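Local atomic coordinates of dual function macrocyclase-peptidase POPB (Galerina marginata, PDB entry 5N4B), a protein that cleaves peptide bonds after proline and macrocyclises toxin precursor peptides in amanitin biosynthesis. Residues Tyr100-Gln105 and Gly124-Gly129; Ser468-Lys473 and Lys547-Asp552. The protein carries 1 engineered substitution. All coordinates share one frame; numbering follows the deposited sequence.

Contact 1: Tyr100-Gln105 and Gly124-Gly129; sequences YNRGLQ and GDDNVG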
loop_
_atom_site.group_PDB
_atom_site.type_symbol
_atom_site.label_atom_id
_atom_site.label_comp_id
_atom_site.label_asym_id
_atom_site.label_seq_id
_atom_site.Cartn_x
_atom_site.Cartn_y
_atom_site.Cartn_z
ATOM N N TYR A 100 16.053 10.944 5.103
ATOM C CA TYR A 100 16.874 10.397 6.174
ATOM C C TYR A 100 16.079 10.375 7.467
ATOM O O TYR A 100 15.463 11.385 7.814
ATOM C CB TYR A 100 18.176 11.219 6.386
ATOM C CG TYR A 100 19.035 10.793 7.564
ATOM C CD1 TYR A 100 19.593 9.526 7.620
ATOM C CD2 TYR A 100 19.229 11.620 8.624
ATOM C CE1 TYR A 100 20.350 9.130 8.695
ATOM C CE2 TYR A 100 20.009 11.232 9.707
ATOM C CZ TYR A 100 20.531 9.977 9.708
ATOM O OH TYR A 100 21.297 9.630 10.815
ATOM N N ASN A 101 16.061 9.228 8.154
ATOM C CA ASN A 101 15.440 9.058 9.466
ATOM C C ASN A 101 16.546 8.630 10.424
ATOM O O ASN A 101 17.242 7.648 10.170
ATOM C CB ASN A 101 14.353 7.990 9.376
ATOM C CG ASN A 101 13.430 8.000 10.562
ATOM O OD1 ASN A 101 13.886 7.949 11.707
ATOM N ND2 ASN A 101 12.129 8.091 10.309
ATOM N N ARG A 102 16.691 9.359 11.523
ATOM C CA ARG A 102 17.693 9.026 12.524
ATOM C C ARG A 102 17.473 7.654 13.136
ATOM O O ARG A 102 18.434 7.074 13.671
ATOM C CB ARG A 102 17.740 10.100 13.621
ATOM C CG ARG A 102 18.237 11.442 13.117
ATOM C CD ARG A 102 17.877 12.626 14.062
ATOM N NE ARG A 102 18.470 12.512 15.393
ATOM C CZ ARG A 102 19.666 13.001 15.713
ATOM N NH1 ARG A 102 20.421 13.655 14.851
ATOM N NH2 ARG A 102 20.097 12.867 16.962
ATOM N N GLY A 103 16.245 7.149 13.107
ATOM C CA GLY A 103 15.932 5.790 13.548
ATOM C C GLY A 103 14.474 5.605 13.921
ATOM O O GLY A 103 13.816 4.685 13.434
ATOM N N LEU A 104 13.975 6.486 14.802
ATOM C CA LEU A 104 12.645 6.376 15.376
ATOM C C LEU A 104 11.807 7.609 15.121
ATOM O O LEU A 104 10.794 7.807 15.795
ATOM C CB LEU A 104 12.721 6.064 16.864
ATOM C CG LEU A 104 13.399 4.729 17.213
ATOM C CD1 LEU A 104 13.657 4.620 18.703
ATOM C CD2 LEU A 104 12.615 3.552 16.695
ATOM N N GLN A 105 12.183 8.451 14.168
ATOM C CA GLN A 105 11.366 9.632 13.867
ATOM C C GLN A 105 10.080 9.226 13.167
ATOM O O GLN A 105 10.041 8.309 12.338
ATOM C CB GLN A 105 12.167 10.636 13.022
ATOM C CG GLN A 105 13.447 11.167 13.679
ATOM C CD GLN A 105 14.147 12.062 12.751
ATOM O OE1 GLN A 105 14.979 11.638 11.957
ATOM N NE2 GLN A 105 13.864 13.351 12.856
ATOM N N GLY A 124 28.369 9.996 6.510
ATOM C CA GLY A 124 27.260 10.339 7.377
ATOM C C GLY A 124 26.375 11.430 6.799
ATOM O O GLY A 124 26.835 12.468 6.305
ATOM N N ASP A 125 25.063 11.187 6.875
ATOM C CA ASP A 125 24.081 12.071 6.262
ATOM C C ASP A 125 24.234 13.534 6.700
ATOM O O ASP A 125 24.152 14.439 5.869
ATOM C CB ASP A 125 22.687 11.562 6.581
ATOM C CG ASP A 125 22.452 10.206 5.982
ATOM O OD1 ASP A 125 23.017 9.208 6.507
ATOM O OD2 ASP A 125 21.758 10.133 4.929
ATOM N N ASP A 126 24.430 13.782 8.002
ATOM C CA ASP A 126 24.597 15.152 8.499
ATOM C C ASP A 126 25.932 15.772 8.150
ATOM O O ASP A 126 26.084 16.990 8.253
ATOM C CB ASP A 126 24.432 15.197 10.004
ATOM C CG ASP A 126 23.010 15.184 10.390
ATOM O OD1 ASP A 126 22.262 16.079 9.918
ATOM O OD2 ASP A 126 22.631 14.279 11.151
ATOM N N ASN A 127 26.897 14.981 7.777
ATOM C CA ASN A 127 28.157 15.520 7.319
ATOM C C ASN A 127 28.170 15.838 5.846
ATOM O O ASN A 127 29.020 16.623 5.412
ATOM C CB ASN A 127 29.267 14.534 7.627
ATOM C CG ASN A 127 29.582 14.467 9.120
ATOM O OD1 ASN A 127 29.595 15.486 9.800
ATOM N ND2 ASN A 127 29.790 13.263 9.630
ATOM N N VAL A 128 27.275 15.238 5.049
ATOM C CA VAL A 128 27.257 15.482 3.612
ATOM C C VAL A 128 26.025 16.260 3.154
ATOM O O VAL A 128 25.952 16.659 1.975
ATOM C CB VAL A 128 27.387 14.186 2.789
ATOM C CG1 VAL A 128 28.686 13.411 3.103
ATOM C CG2 VAL A 128 26.167 13.297 2.976
ATOM N N GLY A 129 25.060 16.495 4.047
ATOM C CA GLY A 129 23.827 17.181 3.703
ATOM C C GLY A 129 23.325 18.047 4.827
ATOM O O GLY A 129 23.819 17.976 5.963
HETATM O O HOH W 1 23.833 8.660 9.130
HETATM O O HOH W 2 22.466 11.697 12.242
HETATM O O HOH W 3 20.446 13.973 12.197
#
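D125 OD1 is gripped from two sources. Water 1 donates to D125 OD1 at 2.8 Å and lies 3.2 Å from Y100 OH, so it links the carboxylate to the phenol. R447 NH2 adds a salt bridge to the same D125 oxygen. D125 OD2 is used as well, by the indole NE1 of W98. Bonds to both oxygens should hold the carboxylate's rotation. It lies stacked on the Y100 ring, with the two planes 15° apart. D125 CG is 3.4 Å from Y100 CD1. D125 CB sits over the Y100 ring, 3.8 Å from its centroid and 7° off the normal, a CH-pi contact. The Y100 ring reaches the helix because its CG is anti to the backbone N (chi1 175°). On the opposite face, offset toward the rim, is R102 N.

R102 N donates to Q105 OE1 in a nearly straight 2.9 Å bond. In the same turn, N101 OD1 accepts from G103 N and Q105 N through in-plane lone pairs. The first of these bonds closes an Asx turn.

D126 comes in obliquely to the ring. Water 2 joins its OD2 to Y100 OH, and Y111 OH bonds its OD1. The R102 guanidinium stays 4.4 Å from D126 OD2, measured from NH1, too far for a salt bridge.

The contact packs the short helix 125-128 on the end of strand 96-101 within the first propeller blade, through an acid stacked on a ring. R447 ties that acid to the last blade. The aspartate probably remains charged, its charge balanced at least in part by R447.

Contact 2: Ser468-Lys473 and Lys547-Asp552; sequences SKDGTK and KVNTFD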
loop_
_atom_site.group_PDB
_atom_site.type_symbol
_atom_site.label_atom_id
_atom_site.label_comp_id
_atom_site.label_asym_id
_atom_site.label_seq_id
_atom_site.Cartn_x
_atom_site.Cartn_y
_atom_site.Cartn_z
ATOM N N SER A 468 -3.867 -26.058 -3.538
ATOM C CA SER A 468 -5.143 -25.600 -3.039
ATOM C C SER A 468 -6.204 -26.658 -3.300
ATOM O O SER A 468 -5.954 -27.649 -3.985
ATOM C CB SER A 468 -5.524 -24.247 -3.656
ATOM O OG SER A 468 -6.586 -23.654 -2.909
ATOM N N LYS A 469 -7.392 -26.415 -2.749
ATOM C CA LYS A 469 -8.537 -27.324 -2.911
ATOM C C LYS A 469 -8.739 -27.795 -4.342
ATOM O O LYS A 469 -8.948 -28.996 -4.583
ATOM C CB LYS A 469 -9.777 -26.561 -2.411
ATOM C CG LYS A 469 -11.032 -27.360 -2.444
ATOM C CD LYS A 469 -12.197 -26.566 -1.877
ATOM C CE LYS A 469 -13.525 -27.204 -2.230
ATOM N NZ LYS A 469 -14.602 -26.448 -1.569
ATOM N N ASP A 470 -8.698 -26.883 -5.306
ATOM C CA ASP A 470 -8.984 -27.170 -6.689
ATOM C C ASP A 470 -7.784 -27.698 -7.452
ATOM O O ASP A 470 -7.889 -27.920 -8.663
ATOM C CB ASP A 470 -9.625 -25.963 -7.378
ATOM C CG ASP A 470 -8.649 -24.801 -7.649
ATOM O OD1 ASP A 470 -7.438 -24.961 -7.364
ATOM O OD2 ASP A 470 -9.088 -23.759 -8.197
ATOM N N GLY A 471 -6.657 -27.908 -6.789
ATOM C CA GLY A 471 -5.498 -28.467 -7.436
ATOM C C GLY A 471 -4.449 -27.453 -7.855
ATOM O O GLY A 471 -3.331 -27.847 -8.203
ATOM N N THR A 472 -4.763 -26.155 -7.777
ATOM C CA THR A 472 -3.811 -25.128 -8.179
ATOM C C THR A 472 -2.603 -25.127 -7.255
ATOM O O THR A 472 -2.734 -25.176 -6.026
ATOM C CB THR A 472 -4.471 -23.756 -8.140
ATOM O OG1 THR A 472 -5.660 -23.780 -8.933
ATOM C CG2 THR A 472 -3.531 -22.692 -8.680
ATOM N N LYS A 473 -1.422 -25.073 -7.838
ATOM C CA LYS A 473 -0.190 -24.984 -7.084
ATOM C C LYS A 473 0.102 -23.526 -6.762
ATOM O O LYS A 473 0.070 -22.656 -7.634
ATOM C CB LYS A 473 0.948 -25.601 -7.880
ATOM C CG LYS A 473 0.700 -27.076 -8.217
ATOM C CD LYS A 473 0.471 -27.924 -6.985
ATOM C CE LYS A 473 0.322 -29.424 -7.338
ATOM N NZ LYS A 473 -0.722 -29.650 -8.417
ATOM N N LYS A 547 -13.900 -15.278 -5.740
ATOM C CA LYS A 547 -13.241 -14.767 -4.534
ATOM C C LYS A 547 -13.069 -15.851 -3.483
ATOM O O LYS A 547 -12.121 -15.796 -2.691
ATOM C CB LYS A 547 -14.051 -13.591 -3.951
ATOM C CG LYS A 547 -13.294 -12.806 -2.882
ATOM C CD LYS A 547 -12.203 -11.931 -3.537
ATOM C CE LYS A 547 -10.939 -11.873 -2.769
ATOM N NZ LYS A 547 -9.875 -11.214 -3.625
ATOM N N VAL A 548 -13.960 -16.841 -3.445
ATOM C CA VAL A 548 -13.810 -17.949 -2.501
ATOM C C VAL A 548 -12.443 -18.616 -2.650
ATOM O O VAL A 548 -11.903 -19.133 -1.671
ATOM C CB VAL A 548 -14.963 -18.961 -2.630
ATOM C CG1 VAL A 548 -14.925 -19.636 -3.972
ATOM C CG2 VAL A 548 -14.859 -20.037 -1.538
ATOM N N ASN A 549 -11.835 -18.573 -3.850
ATOM C CA ASN A 549 -10.556 -19.243 -4.031
ATOM C C ASN A 549 -9.456 -18.612 -3.193
ATOM O O ASN A 549 -8.548 -19.316 -2.749
ATOM C CB ASN A 549 -10.125 -19.199 -5.483
ATOM C CG ASN A 549 -10.976 -20.022 -6.383
ATOM O OD1 ASN A 549 -11.700 -20.926 -5.981
ATOM N ND2 ASN A 549 -10.875 -19.707 -7.655
ATOM N N THR A 550 -9.537 -17.300 -2.973
ATOM C CA THR A 550 -8.566 -16.627 -2.102
ATOM C C THR A 550 -8.557 -17.247 -0.717
ATOM O O THR A 550 -7.491 -17.498 -0.130
ATOM C CB THR A 550 -8.925 -15.163 -2.020
ATOM O OG1 THR A 550 -8.903 -14.571 -3.347
ATOM C CG2 THR A 550 -7.986 -14.448 -1.135
ATOM N N PHE A 551 -9.754 -17.468 -0.173
ATOM C CA PHE A 551 -9.907 -18.053 1.154
ATOM C C PHE A 551 -9.448 -19.511 1.171
ATOM O O PHE A 551 -8.721 -19.928 2.071
ATOM C CB PHE A 551 -11.362 -17.923 1.620
ATOM C CG PHE A 551 -11.764 -16.509 1.885
ATOM C CD1 PHE A 551 -12.249 -15.710 0.885
ATOM C CD2 PHE A 551 -11.597 -15.949 3.124
ATOM C CE1 PHE A 551 -12.574 -14.382 1.106
ATOM C CE2 PHE A 551 -11.901 -14.646 3.346
ATOM C CZ PHE A 551 -12.422 -13.873 2.385
ATOM N N ASP A 552 -9.841 -20.293 0.150
ATOM C CA ASP A 552 -9.379 -21.664 0.052
ATOM C C ASP A 552 -7.847 -21.720 -0.024
ATOM O O ASP A 552 -7.221 -22.579 0.594
ATOM C CB ASP A 552 -10.028 -22.332 -1.166
ATOM C CG ASP A 552 -11.535 -22.628 -0.970
ATOM O OD1 ASP A 552 -11.977 -22.739 0.198
ATOM O OD2 ASP A 552 -12.236 -22.791 -1.991
HETATM O O HOH W 4 -14.683 -23.696 -2.288
HETATM O O HOH W 5 -8.281 -25.094 0.050
#
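D552 meets the turn at K469 and S468, and these three residues bury the most surface here. K469 lays its aliphatic chain across the D552 side chain, with K469 CD 3.8 Å from D552 OD2. Its CG is anti to the backbone N (chi1 -177°) and the rest of the chain is extended. The ammonium is thereby carried past the carboxylate. K469 NZ ends 4.4 Å from D552 OD2, which is too far for a salt bridge. Water 4 spans the gap: it donates to D552 OD2 at 2.6 Å and accepts from K469 NZ at 2.8 Å.

A second water works on the backbone. Water 5 donates to D552 O at 2.8 Å and accepts from K469 N over a longer distance. S468 faces the helix too. S468 OG packs 3.7 Å from D552 C, but its hydrogen bond goes to OD1 of D553, the next residue of the helix.

The turn is tied within itself. S468 to G471 form a type I beta turn, closed by the bond from G471 N to S468 O. S468 N also bonds to T472 O. D470 OD1 takes T472 N and T472 OG1 from the same face of its plane, and the bond from the backbone N makes an Asx turn. D470 OD2 forms a salt bridge with R529. N549 OD1 comes no closer than 4.4 Å to D470 OD2, and N549 ND2 bonds to G541 O.

Strands 459-467 and 473-481 are adjacent and antiparallel, and the turn connects them as a beta hairpin at the edge of the eight-stranded sheet. Helix 548-563 packs beside it, an arrangement that belongs to the alpha/beta-hydrolase fold of the catalytic domain.

The two contacts sit on opposite sides of the chain's centre, with their own centres about 46 Å apart. They hold different elements. Contact 1 joins a strand end and a short helix in the beta-propeller. Contact 2 sets a hairpin turn against a helix of the hydrolase domain. Contact 1 is partly buried, contact 2 lies at the surface. Waters bridge both, but their chemistry differs. An aromatic face gives contact 1 a stacked surface, and its buried acid is paired with a base from another blade. No ring takes part in contact 2, which relies on a lysine chain, van der Waals packing and water-mediated links. Neither lies at the catalytic triad.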